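Local atomic coordinates of sulfite dehydrogenase (Paracoccus pantotrophus, PDB entry 2XTS), a protein that oxidises protein-bound sulfane sulfur as the molybdenum cofactor subunit of SoxCD, a complex that also contains a heme c cytochrome. Residues A[134-139]-A[270-275]; A[147-152]-A[195-200]; A[177-182]-A[239-244]; A[295-300]-A[342-347]. One frame throughout, in Å; residues are numbered along the deposited sequence. Where two conformers were deposited one is given.

Contact 1: A[134-139]-A[270-275]; sequences EGCQYT and SPSPQV
Residues 134-139 run from a short loop into the helix that starts at Cys136, with Gly135 at the N-cap. Residues 270-275 form a loop in which Ser272 to Val275 make a type I beta turn, with a cis peptide bond just before, at Pro271. The two backbones come closest at Gly135 and Pro273, whose CA atoms are 4.8 Å apart. Gly135 has backbone angles (phi 134°, psi 137°) that suit glycine, and a CB here would also run into OE1 of Gln274. The ring of Pro273 lies against Gly135, with Pro273 CB 3.7 Å from Gly135 N.

Gln274 carries the polar contact. Its CG is anti to the carbonyl carbon, and the extended chain lays the amide along the first turn of the helix. Gln274 OE1 accepts from Gln137 N at 3.3 Å, in the carbonyl plane and on a lone pair. Gln274 NE2 donates to Gln137 OE1 at 2.9 Å, also on a lone pair. The two side chains cross at about a right angle. These two hydrogen bonds fix the rotation of the Gln274 amide. One water joins Cys136 N, Ser272 OG, Gln274 N and Gln274 OE1, so the first N-H of the helix reaches the turn through it. Cys136 SG lies 3.8 Å from Ser272 OG, which is also hydrogen-bonded to Thr269 O.

The contact joins the molybdopterin-binding and dimerisation regions of the chain. Tyr138 OH and Gln274 NE2 both bond to Ala193 O of the cytochrome chain. Trp376 of strand 375-378 packs on Cys136, Ser272 and Pro273, and Val384 of strand 384-389 touches Pro273.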
# COMPACT_ATOMS: atom_id res chain seq x y z
N GLU A 134 -9.10 -7.08 -24.45
CA GLU A 134 -10.16 -6.14 -24.12
C GLU A 134 -10.10 -5.71 -22.65
O GLU A 134 -10.63 -6.40 -21.77
CB GLU A 134 -11.50 -6.82 -24.41
CG GLU A 134 -11.68 -7.23 -25.87
CD GLU A 134 -12.90 -8.10 -26.09
OE1 GLU A 134 -13.97 -7.72 -25.57
OE2 GLU A 134 -12.78 -9.15 -26.77
N GLY A 135 -9.44 -4.59 -22.40
CA GLY A 135 -9.31 -4.06 -21.04
C GLY A 135 -7.90 -3.63 -20.74
O GLY A 135 -6.97 -4.38 -21.01
N CYS A 136 -7.75 -2.48 -20.10
CA CYS A 136 -6.42 -2.02 -19.74
C CYS A 136 -5.74 -2.92 -18.71
O CYS A 136 -4.52 -2.95 -18.67
CB CYS A 136 -6.41 -0.55 -19.28
SG CYS A 136 -7.39 -0.20 -17.82
N GLN A 137 -6.48 -3.68 -17.92
CA GLN A 137 -5.83 -4.69 -17.08
C GLN A 137 -4.94 -5.57 -17.95
O GLN A 137 -3.80 -5.91 -17.58
CB GLN A 137 -6.89 -5.56 -16.40
CG GLN A 137 -6.30 -6.72 -15.63
CD GLN A 137 -7.20 -7.25 -14.54
OE1 GLN A 137 -8.42 -7.11 -14.64
NE2 GLN A 137 -6.61 -7.85 -13.51
N TYR A 138 -5.44 -5.93 -19.13
CA TYR A 138 -4.74 -6.87 -20.02
C TYR A 138 -3.69 -6.19 -20.88
O TYR A 138 -2.61 -6.72 -21.10
CB TYR A 138 -5.76 -7.64 -20.89
CG TYR A 138 -6.81 -8.29 -20.05
CD1 TYR A 138 -6.50 -9.40 -19.28
CD2 TYR A 138 -8.07 -7.76 -19.95
CE1 TYR A 138 -7.44 -9.97 -18.47
CE2 TYR A 138 -9.01 -8.31 -19.11
CZ TYR A 138 -8.69 -9.43 -18.38
OH TYR A 138 -9.60 -9.99 -17.52
N THR A 139 -4.02 -5.03 -21.43
CA THR A 139 -3.12 -4.38 -22.37
C THR A 139 -2.07 -3.48 -21.73
O THR A 139 -1.08 -3.15 -22.37
CB THR A 139 -3.93 -3.65 -23.48
OG1 THR A 139 -4.90 -2.76 -22.92
CG2 THR A 139 -4.66 -4.63 -24.36
N SER A 270 -10.06 4.73 -16.74
CA SER A 270 -11.50 4.82 -16.85
C SER A 270 -11.90 6.13 -17.50
O SER A 270 -11.34 7.15 -17.25
CB SER A 270 -12.17 4.70 -15.50
OG SER A 270 -12.02 5.88 -14.77
N PRO A 271 -12.88 6.05 -18.42
CA PRO A 271 -13.52 4.86 -18.99
C PRO A 271 -12.50 3.96 -19.68
O PRO A 271 -11.47 4.42 -20.16
CB PRO A 271 -14.49 5.43 -20.04
CG PRO A 271 -14.64 6.84 -19.74
CD PRO A 271 -13.36 7.28 -19.07
N SER A 272 -12.81 2.67 -19.71
CA SER A 272 -11.99 1.68 -20.41
C SER A 272 -12.91 0.47 -20.64
O SER A 272 -14.03 0.45 -20.14
CB SER A 272 -10.72 1.33 -19.61
OG SER A 272 -11.06 0.71 -18.38
N PRO A 273 -12.44 -0.56 -21.38
CA PRO A 273 -13.39 -1.63 -21.69
C PRO A 273 -14.04 -2.34 -20.50
O PRO A 273 -15.19 -2.74 -20.60
CB PRO A 273 -12.55 -2.61 -22.52
CG PRO A 273 -11.57 -1.68 -23.22
CD PRO A 273 -11.21 -0.64 -22.18
N GLN A 274 -13.31 -2.49 -19.40
CA GLN A 274 -13.85 -3.09 -18.19
C GLN A 274 -14.60 -2.09 -17.32
O GLN A 274 -15.10 -2.48 -16.27
CB GLN A 274 -12.71 -3.68 -17.34
CG GLN A 274 -11.96 -4.85 -17.96
CD GLN A 274 -10.60 -5.00 -17.35
OE1 GLN A 274 -9.72 -4.16 -17.56
NE2 GLN A 274 -10.41 -6.07 -16.55
N VAL A 275 -14.60 -0.81 -17.69
CA VAL A 275 -15.23 0.26 -16.92
C VAL A 275 -16.12 1.08 -17.86
O VAL A 275 -15.81 2.22 -18.24
CB VAL A 275 -14.18 1.18 -16.26
CG1 VAL A 275 -14.87 2.15 -15.27
CG2 VAL A 275 -13.10 0.39 -15.56
O HOH W 1 -10.46 -1.85 -18.99

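Contact 2: A[147-152]-A[195-200]; sequences EYVGVP and AFFANG
Two neighbouring strands of an antiparallel sheet meet here, and a classic beta bulge interrupts their pairing. The sheet belongs to the molybdopterin-binding region.

Backbone hydrogen bonds set the register. Val149 and Phe197 form a hydrogen-bonded pair, with Val149 N to Phe197 O at 3.0 Å. Val149 O accepts from both Phe196 N and Phe197 N, which defines the bulge. The register shifts by one at Gly150, which lies opposite Ala195. A CB on Gly150 would collide with Ala195 CA, so glycine lets the strands come this close.

At the strand end Asn199 takes over with both backbone and side chain. Its N donates to Glu147 O. Asn199 CG is anti to the carbonyl carbon (chi1 -74°), which turns Asn199 OD1 back to accept from Glu147 N at 2.9 Å, with the donor above the carbonyl plane. Asn199 ND2 bonds to Gln68. An alanine here would lose the side-chain bonds to Glu147 N and Gln68 and would probably loosen the end of the strand pair. A water links Glu147 O and OE1 to Gly200 N. The Glu147 carboxylate also bonds to Thr64 and Ile65 of the second subunit, so this end of the pair reaches the dimer interface.

Apolar contacts lie on both faces. The Tyr148 ring rests beside two methyl groups, with CE1 3.7 Å from Ala198 CB and CD1 near Ala195 CB. On the other face Val149 CB meets Phe197 CB. Past the bulge, the Phe196 ring crosses Val151 obliquely, and its CE2 lies 3.8 Å from Val151 CG2.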
# COMPACT_ATOMS: atom_id res chain seq x y z
N GLU A 147 6.26 1.46 -2.72
CA GLU A 147 7.28 2.12 -1.89
C GLU A 147 8.23 1.05 -1.36
O GLU A 147 7.81 0.22 -0.57
CB GLU A 147 6.61 2.83 -0.72
CG GLU A 147 7.57 3.50 0.26
CD GLU A 147 6.89 3.95 1.54
OE1 GLU A 147 6.44 3.10 2.33
OE2 GLU A 147 6.83 5.17 1.79
N TYR A 148 9.50 1.12 -1.75
CA TYR A 148 10.49 0.11 -1.37
C TYR A 148 11.42 0.64 -0.32
O TYR A 148 11.82 1.81 -0.38
CB TYR A 148 11.30 -0.32 -2.59
CG TYR A 148 10.49 -1.07 -3.60
CD1 TYR A 148 10.21 -2.42 -3.41
CD2 TYR A 148 10.02 -0.46 -4.76
CE1 TYR A 148 9.45 -3.12 -4.32
CE2 TYR A 148 9.26 -1.16 -5.67
CZ TYR A 148 9.00 -2.50 -5.46
OH TYR A 148 8.23 -3.20 -6.39
N VAL A 149 11.79 -0.23 0.61
CA VAL A 149 12.89 0.07 1.52
C VAL A 149 13.87 -1.09 1.46
O VAL A 149 13.51 -2.27 1.44
CB VAL A 149 12.40 0.29 2.97
CG1 VAL A 149 13.57 0.53 3.95
CG2 VAL A 149 11.43 1.45 2.99
N GLY A 150 15.15 -0.74 1.46
CA GLY A 150 16.22 -1.71 1.42
C GLY A 150 17.55 -1.04 1.50
O GLY A 150 17.67 -0.00 2.16
N VAL A 151 18.55 -1.66 0.88
CA VAL A 151 19.92 -1.20 0.99
C VAL A 151 20.44 -0.97 -0.43
O VAL A 151 20.25 -1.82 -1.31
CB VAL A 151 20.78 -2.26 1.72
CG1 VAL A 151 22.25 -1.89 1.69
CG2 VAL A 151 20.28 -2.50 3.14
N PRO A 152 21.13 0.16 -0.67
CA PRO A 152 21.71 0.38 -2.00
C PRO A 152 22.77 -0.65 -2.32
O PRO A 152 23.58 -1.02 -1.46
CB PRO A 152 22.35 1.75 -1.90
CG PRO A 152 22.28 2.16 -0.52
CD PRO A 152 21.42 1.26 0.26
N ALA A 195 15.92 -4.59 -2.16
CA ALA A 195 14.73 -4.23 -1.39
C ALA A 195 14.25 -5.40 -0.57
O ALA A 195 14.22 -6.52 -1.05
CB ALA A 195 13.63 -3.78 -2.32
N PHE A 196 13.86 -5.12 0.67
CA PHE A 196 13.24 -6.12 1.54
C PHE A 196 11.81 -5.78 1.90
O PHE A 196 11.04 -6.69 2.24
CB PHE A 196 13.95 -6.27 2.89
CG PHE A 196 15.42 -6.10 2.84
CD1 PHE A 196 16.19 -6.91 2.01
CD2 PHE A 196 16.05 -5.14 3.62
CE1 PHE A 196 17.57 -6.75 1.94
CE2 PHE A 196 17.43 -4.98 3.56
CZ PHE A 196 18.18 -5.79 2.72
N PHE A 197 11.46 -4.51 1.82
CA PHE A 197 10.09 -4.09 2.16
C PHE A 197 9.46 -3.43 0.95
O PHE A 197 10.13 -2.73 0.21
CB PHE A 197 10.13 -3.05 3.29
CG PHE A 197 10.70 -3.55 4.56
CD1 PHE A 197 9.93 -4.18 5.52
CD2 PHE A 197 12.04 -3.37 4.81
CE1 PHE A 197 10.51 -4.62 6.71
CE2 PHE A 197 12.61 -3.83 5.99
CZ PHE A 197 11.84 -4.43 6.93
N ALA A 198 8.17 -3.68 0.77
CA ALA A 198 7.38 -3.08 -0.32
C ALA A 198 6.03 -2.72 0.26
O ALA A 198 5.33 -3.57 0.81
CB ALA A 198 7.25 -4.03 -1.47
N ASN A 199 5.67 -1.45 0.17
CA ASN A 199 4.44 -0.89 0.72
C ASN A 199 4.31 -1.27 2.20
O ASN A 199 3.28 -1.78 2.65
CB ASN A 199 3.24 -1.35 -0.10
CG ASN A 199 3.14 -0.67 -1.44
OD1 ASN A 199 3.79 0.34 -1.70
ND2 ASN A 199 2.33 -1.23 -2.31
N GLY A 200 5.40 -1.05 2.93
CA GLY A 200 5.41 -1.14 4.36
C GLY A 200 5.88 -2.44 4.98
O GLY A 200 6.40 -2.44 6.07
O HOH W 2 7.64 0.52 2.26

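Contact 3: A[177-182]-A[239-244]; sequences SSNGRS and SREETS. With MTE (phosphonic acidmono-(2-amino-5,6-dimercapto-4-oxo-3,7,8a,9,10,10a-hexahydro-4H-8-oxa-1,3,9,10-tetraaza-anthracen-7-ylmethyl)ester), chain E; HEC (heme c), chain K.
Glu242 adopts the crowded first torsion, with CG between the backbone N and the carbonyl carbon (chi1 64°). The chain is extended beyond CG, and the carboxylate reaches the start of strand 181-184. Glu242 OE1 uses its syn lone pair for Ser182 N at 2.8 Å and its anti lone pair for a salt bridge to Arg181 NE at 3.1 Å. Glu242 OE2 takes Ser182 OG on its syn lone pair at 2.7 Å, and Ser239 N meets it from above the carboxylate plane. An alanine here would remove the carboxylate and would probably leave Arg181 and the start of the strand less firmly held.

Arg181 is bent at chi2 and chi3, so it folds back over the loop. Glu241 O lies over one face of its guanidinium, whose plane is nearly perpendicular to the Glu242 carboxylate. Arg181 NH1 makes a salt bridge to Glu219, a ligand of the cobalt ion, and a hydrogen bond to Asn221 of the molybdenum oxide pocket. Ser239 OG, also in the crowded position, donates to Gly180 O at 2.8 Å.

Asn179 has CG anti to the backbone N (chi1 -154°) and lies against the pterin, with CB 3.4 Å from MTE C2. Arg240 is bent at chi2 and reaches the heme c propionates. Its NE and NH2 both donate to HEC O1A, while NH2 also bonds HEC O1D. Ser244 OG adds a bond to HEC O1A at 2.7 Å. Arg240 NH1 forms a salt bridge with Glu241 OE2 at 2.6 Å.

The contact thus links the surroundings of the two cofactors, consistent with electron transfer between them. The positive charge of Arg240 would probably favour ionised propionates.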
# COMPACT_ATOMS: atom_id res chain seq x y z
N SER A 177 14.96 -20.88 -12.54
CA SER A 177 15.12 -20.12 -13.76
C SER A 177 16.32 -19.18 -13.72
O SER A 177 16.78 -18.79 -14.78
CB SER A 177 13.87 -19.34 -14.10
OG SER A 177 13.76 -18.14 -13.35
N SER A 178 16.73 -18.78 -12.51
CA SER A 178 17.85 -17.85 -12.23
C SER A 178 17.60 -16.41 -12.67
O SER A 178 17.94 -15.47 -11.94
CB SER A 178 19.20 -18.35 -12.77
OG SER A 178 19.64 -17.70 -13.97
N ASN A 179 17.06 -16.19 -13.87
CA ASN A 179 16.79 -14.84 -14.36
C ASN A 179 18.03 -13.96 -14.36
O ASN A 179 17.97 -12.77 -14.09
CB ASN A 179 15.69 -14.18 -13.55
CG ASN A 179 14.94 -13.11 -14.33
OD1 ASN A 179 15.14 -11.90 -14.14
ND2 ASN A 179 14.10 -13.56 -15.24
N GLY A 180 19.18 -14.53 -14.69
CA GLY A 180 20.40 -13.75 -14.61
C GLY A 180 20.39 -12.62 -15.61
O GLY A 180 20.02 -12.82 -16.76
N ARG A 181 20.80 -11.44 -15.16
CA ARG A 181 20.87 -10.25 -15.99
C ARG A 181 22.13 -9.46 -15.67
O ARG A 181 22.54 -9.36 -14.51
CB ARG A 181 19.63 -9.34 -15.81
CG ARG A 181 18.35 -9.87 -16.44
CD ARG A 181 18.46 -10.02 -17.94
NE ARG A 181 18.75 -8.80 -18.66
CZ ARG A 181 17.87 -7.96 -19.19
NH1 ARG A 181 16.57 -8.15 -19.09
NH2 ARG A 181 18.31 -6.91 -19.86
N SER A 182 22.68 -8.83 -16.71
CA SER A 182 23.88 -8.00 -16.62
C SER A 182 23.54 -6.51 -16.54
O SER A 182 22.71 -6.01 -17.29
CB SER A 182 24.73 -8.22 -17.84
OG SER A 182 25.07 -9.59 -17.99
N SER A 239 23.47 -13.47 -20.99
CA SER A 239 22.65 -14.57 -20.56
C SER A 239 21.38 -14.73 -21.40
O SER A 239 21.06 -13.91 -22.25
CB SER A 239 22.27 -14.32 -19.12
OG SER A 239 21.46 -13.16 -19.08
N ARG A 240 20.66 -15.82 -21.16
CA ARG A 240 19.45 -16.12 -21.94
C ARG A 240 18.45 -14.96 -21.93
O ARG A 240 17.85 -14.64 -22.97
CB ARG A 240 18.84 -17.43 -21.43
CG ARG A 240 17.68 -17.99 -22.25
CD ARG A 240 16.32 -17.54 -21.82
NE ARG A 240 15.31 -18.24 -22.58
CZ ARG A 240 14.04 -18.38 -22.22
NH1 ARG A 240 13.58 -17.85 -21.10
NH2 ARG A 240 13.22 -19.06 -23.00
N GLU A 241 18.29 -14.36 -20.76
CA GLU A 241 17.34 -13.28 -20.60
C GLU A 241 17.80 -11.92 -21.11
O GLU A 241 17.16 -10.91 -20.86
CB GLU A 241 16.80 -13.19 -19.16
CG GLU A 241 16.08 -14.48 -18.69
CD GLU A 241 14.89 -14.95 -19.53
OE1 GLU A 241 14.39 -14.21 -20.38
OE2 GLU A 241 14.44 -16.11 -19.34
N GLU A 242 18.91 -11.90 -21.84
CA GLU A 242 19.31 -10.69 -22.53
C GLU A 242 19.84 -10.95 -23.92
O GLU A 242 20.38 -10.06 -24.55
CB GLU A 242 20.27 -9.86 -21.67
CG GLU A 242 21.58 -10.54 -21.37
CD GLU A 242 22.28 -10.06 -20.09
OE1 GLU A 242 21.70 -9.25 -19.34
OE2 GLU A 242 23.41 -10.56 -19.85
N THR A 243 19.57 -12.16 -24.43
CA THR A 243 19.97 -12.57 -25.79
C THR A 243 18.74 -13.14 -26.50
O THR A 243 18.14 -12.51 -27.37
CB THR A 243 21.15 -13.59 -25.77
OG1 THR A 243 20.82 -14.70 -24.91
CG2 THR A 243 22.44 -12.94 -25.27
N SER A 244 18.34 -14.34 -26.10
CA SER A 244 17.12 -14.93 -26.61
C SER A 244 15.91 -14.04 -26.33
O SER A 244 15.08 -13.83 -27.20
CB SER A 244 16.90 -16.30 -25.98
OG SER A 244 15.70 -16.88 -26.46
N1 MTE E . 13.39 -12.79 -10.89
C2 MTE E . 13.56 -14.11 -10.86
N2 MTE E . 14.46 -14.63 -9.99
N3 MTE E . 12.86 -14.94 -11.65
C4 MTE E . 11.94 -14.50 -12.55
O4 MTE E . 11.32 -15.34 -13.24
N5 MTE E . 10.87 -12.47 -13.58
C6 MTE E . 11.25 -11.12 -13.90
C7 MTE E . 11.52 -10.23 -12.70
N8 MTE E . 12.42 -10.88 -11.79
C9 MTE E . 11.72 -13.07 -12.66
C10 MTE E . 12.52 -12.22 -11.78
C1' MTE E . 10.26 -10.42 -14.82
S1' MTE E . 10.22 -10.86 -16.51
C2' MTE E . 9.46 -9.42 -14.37
S2' MTE E . 8.47 -8.50 -15.43
C3' MTE E . 9.48 -9.06 -12.90
O3' MTE E . 10.28 -9.93 -12.08
C4' MTE E . 8.07 -9.14 -12.34
O4' MTE E . 8.08 -8.72 -10.97
P MTE E . 6.79 -9.13 -10.10
O1P MTE E . 5.66 -8.39 -10.88
O2P MTE E . 6.57 -10.61 -10.16
O3P MTE E . 7.02 -8.53 -8.76
FE HEC K . 13.73 -26.63 -22.07
CHA HEC K . 13.46 -23.31 -22.69
CHB HEC K . 16.84 -26.63 -23.45
CHC HEC K . 14.12 -29.83 -21.14
CHD HEC K . 10.45 -26.79 -21.30
NA HEC K . 14.92 -25.24 -22.91
C1A HEC K . 14.59 -23.93 -23.12
C2A HEC K . 15.66 -23.28 -23.86
C3A HEC K . 16.60 -24.21 -24.07
C4A HEC K . 16.14 -25.45 -23.47
CMA HEC K . 17.95 -24.06 -24.79
CAA HEC K . 15.65 -21.79 -24.29
CBA HEC K . 14.85 -21.59 -25.58
CGA HEC K . 14.91 -20.18 -26.09
O1A HEC K . 14.98 -19.24 -25.30
O2A HEC K . 14.92 -20.07 -27.34
NB HEC K . 15.19 -27.95 -22.21
C1B HEC K . 16.44 -27.78 -22.81
C2B HEC K . 17.27 -28.92 -22.50
C3B HEC K . 16.50 -29.83 -21.89
C4B HEC K . 15.21 -29.23 -21.67
CMB HEC K . 18.69 -29.09 -23.07
CAB HEC K . 16.90 -31.20 -21.36
CBB HEC K . 18.16 -31.07 -20.46
NC HEC K . 12.48 -28.05 -21.35
C1C HEC K . 12.84 -29.34 -21.07
C2C HEC K . 11.67 -30.05 -20.62
C3C HEC K . 10.64 -29.20 -20.66
C4C HEC K . 11.14 -27.95 -21.17
CMC HEC K . 11.67 -31.53 -20.17
CAC HEC K . 9.15 -29.38 -20.38
CBC HEC K . 8.70 -30.11 -19.16
ND HEC K . 12.24 -25.29 -22.00
C1D HEC K . 10.97 -25.55 -21.53
C2D HEC K . 10.22 -24.32 -21.39
C3D HEC K . 11.16 -23.25 -21.79
C4D HEC K . 12.37 -23.91 -22.17
CMD HEC K . 8.82 -24.09 -20.85
CAD HEC K . 10.85 -21.77 -21.78
CBD HEC K . 11.21 -21.19 -20.41
CGD HEC K . 11.00 -19.71 -20.32
O1D HEC K . 10.77 -19.04 -21.36
O2D HEC K . 11.17 -19.18 -19.21
O HOH W 3 15.03 -17.61 -17.47
O HOH W 4 19.35 -15.23 -18.08
O HOH W 5 21.24 -6.56 -19.54

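Contact 4: A[295-300]-A[342-347]; sequences GRITRV and SRAVDE
Glu347 takes the crowded first torsion (chi1 66°) and then extends, which sends its carboxylate to the loop just before strand 297-303. Glu347 OE1 accepts from Arg296 N at 2.8 Å on its anti lone pair, and the bond is nearly straight (174°). Glu347 N returns a bond to Arg296 O. A CB on Gly295 would strike this OE1.

Arg299 also has CG in the crowded position (chi1 87°), and its chain is extended from CG to NE. It runs alongside Val345, and Val345 CG2 sits over the centre of one guanidinium face, 3.8 Å from Arg299 CZ. Thr298 and Arg299 both face Val345 in a classic beta bulge. Thr298 N donates to Val345 O at 2.9 Å, while Arg299 N makes only a weak bond to it. On the face of Val300 and Ala344, the end of Ile297 comes in, with Ile297 CD1 4.0 Å from Ala344 CB.

Arg299 and Arg343 bring like charges near each other, and Asp301 bridges to both. Arg343 also reaches Cys164 O of the cytochrome chain. The two strands are neighbours in the antiparallel sheet of the dimerisation region. Strand 311-316 flanks 297-303, strand 375-378 flanks 338-346, and Phe327 of strand 325-333 packs on Val300 and Ser342.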
# COMPACT_ATOMS: atom_id res chain seq x y z
N GLY A 295 12.54 9.73 -16.05
CA GLY A 295 12.41 10.74 -15.02
C GLY A 295 10.99 11.00 -14.60
O GLY A 295 10.17 10.06 -14.55
N ARG A 296 10.69 12.25 -14.25
CA ARG A 296 9.35 12.63 -13.86
C ARG A 296 8.47 12.90 -15.06
O ARG A 296 8.92 13.44 -16.07
CB ARG A 296 9.39 13.91 -13.04
CG ARG A 296 10.19 13.81 -11.72
CD ARG A 296 10.35 15.21 -11.10
NE ARG A 296 11.20 15.20 -9.90
CZ ARG A 296 10.75 15.12 -8.64
NH1 ARG A 296 9.44 15.00 -8.37
NH2 ARG A 296 11.62 15.14 -7.64
N ILE A 297 7.20 12.57 -14.92
CA ILE A 297 6.17 13.05 -15.83
C ILE A 297 5.97 14.54 -15.56
O ILE A 297 5.87 14.96 -14.42
CB ILE A 297 4.83 12.27 -15.61
CG1 ILE A 297 4.98 10.82 -16.05
CG2 ILE A 297 3.66 12.96 -16.32
CD1 ILE A 297 5.33 10.59 -17.46
N THR A 298 5.91 15.33 -16.62
CA THR A 298 5.66 16.77 -16.48
C THR A 298 4.26 17.14 -16.87
O THR A 298 3.73 18.09 -16.33
CB THR A 298 6.66 17.58 -17.29
OG1 THR A 298 6.63 17.17 -18.66
CG2 THR A 298 8.05 17.41 -16.74
N ARG A 299 3.64 16.42 -17.80
CA ARG A 299 2.24 16.59 -18.12
C ARG A 299 1.66 15.40 -18.85
O ARG A 299 2.39 14.56 -19.37
CB ARG A 299 1.96 17.89 -18.86
CG ARG A 299 2.10 17.84 -20.33
CD ARG A 299 1.70 19.19 -20.96
NE ARG A 299 1.59 19.04 -22.40
CZ ARG A 299 2.63 19.14 -23.23
NH1 ARG A 299 3.84 19.38 -22.76
NH2 ARG A 299 2.44 18.99 -24.53
N VAL A 300 0.34 15.34 -18.82
CA VAL A 300 -0.41 14.40 -19.61
C VAL A 300 -1.49 15.14 -20.38
O VAL A 300 -2.25 15.89 -19.79
CB VAL A 300 -1.06 13.27 -18.76
CG1 VAL A 300 -1.73 12.25 -19.67
CG2 VAL A 300 -0.02 12.62 -17.85
N SER A 342 -4.56 9.27 -24.27
CA SER A 342 -3.71 10.02 -23.40
C SER A 342 -2.28 9.99 -23.93
O SER A 342 -1.84 8.99 -24.53
CB SER A 342 -3.79 9.52 -21.97
OG SER A 342 -3.41 8.17 -21.83
N ARG A 343 -1.56 11.08 -23.70
CA ARG A 343 -0.19 11.24 -24.20
C ARG A 343 0.68 11.86 -23.11
O ARG A 343 0.47 13.02 -22.74
CB ARG A 343 -0.20 12.13 -25.45
CG ARG A 343 1.13 12.41 -26.09
CD ARG A 343 0.91 13.30 -27.32
NE ARG A 343 0.50 14.66 -26.95
CZ ARG A 343 0.11 15.60 -27.82
NH1 ARG A 343 0.03 15.32 -29.11
NH2 ARG A 343 -0.23 16.81 -27.38
N ALA A 344 1.63 11.07 -22.59
CA ALA A 344 2.53 11.54 -21.54
C ALA A 344 3.72 12.32 -22.07
O ALA A 344 4.22 12.04 -23.17
CB ALA A 344 3.04 10.36 -20.76
N VAL A 345 4.20 13.27 -21.28
CA VAL A 345 5.42 14.02 -21.55
C VAL A 345 6.26 13.92 -20.30
O VAL A 345 5.76 14.05 -19.19
CB VAL A 345 5.13 15.49 -21.87
CG1 VAL A 345 6.45 16.23 -22.22
CG2 VAL A 345 4.08 15.60 -22.98
N ASP A 346 7.55 13.62 -20.46
CA ASP A 346 8.44 13.58 -19.31
C ASP A 346 9.43 14.75 -19.30
O ASP A 346 9.49 15.54 -20.23
CB ASP A 346 9.12 12.20 -19.13
CG ASP A 346 10.19 11.89 -20.14
OD1 ASP A 346 10.87 12.83 -20.63
OD2 ASP A 346 10.39 10.68 -20.40
N GLU A 347 10.20 14.83 -18.23
CA GLU A 347 11.08 15.98 -18.01
C GLU A 347 12.20 16.12 -19.02
O GLU A 347 12.85 17.16 -19.08
CB GLU A 347 11.66 15.96 -16.60
CG GLU A 347 12.60 14.81 -16.35
CD GLU A 347 13.19 14.89 -14.96
OE1 GLU A 347 12.77 14.11 -14.09
OE2 GLU A 347 14.05 15.78 -14.72
O HOH W 6 9.10 18.43 -20.38

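All four contacts are largely buried, but contact 4 alone has exposed residues among those that touch. Contacts 2 and 4 each pair antiparallel strands through a classic beta bulge, one in the molybdopterin-binding region and one in the dimerisation region. Contact 1 joins these two regions through a glutamine amide and a shared water. Contact 3 relies on charged groups and lies beside both cofactors, whereas contacts 1, 2 and 4 lie away from the annotated sites. Contacts 1, 3 and 4 reach the cytochrome chain; contact 2 reaches the second subunit. Helix 136-140 of contact 1 leads directly into strand 143-152 of contact 2, though their centres are 30 Å apart.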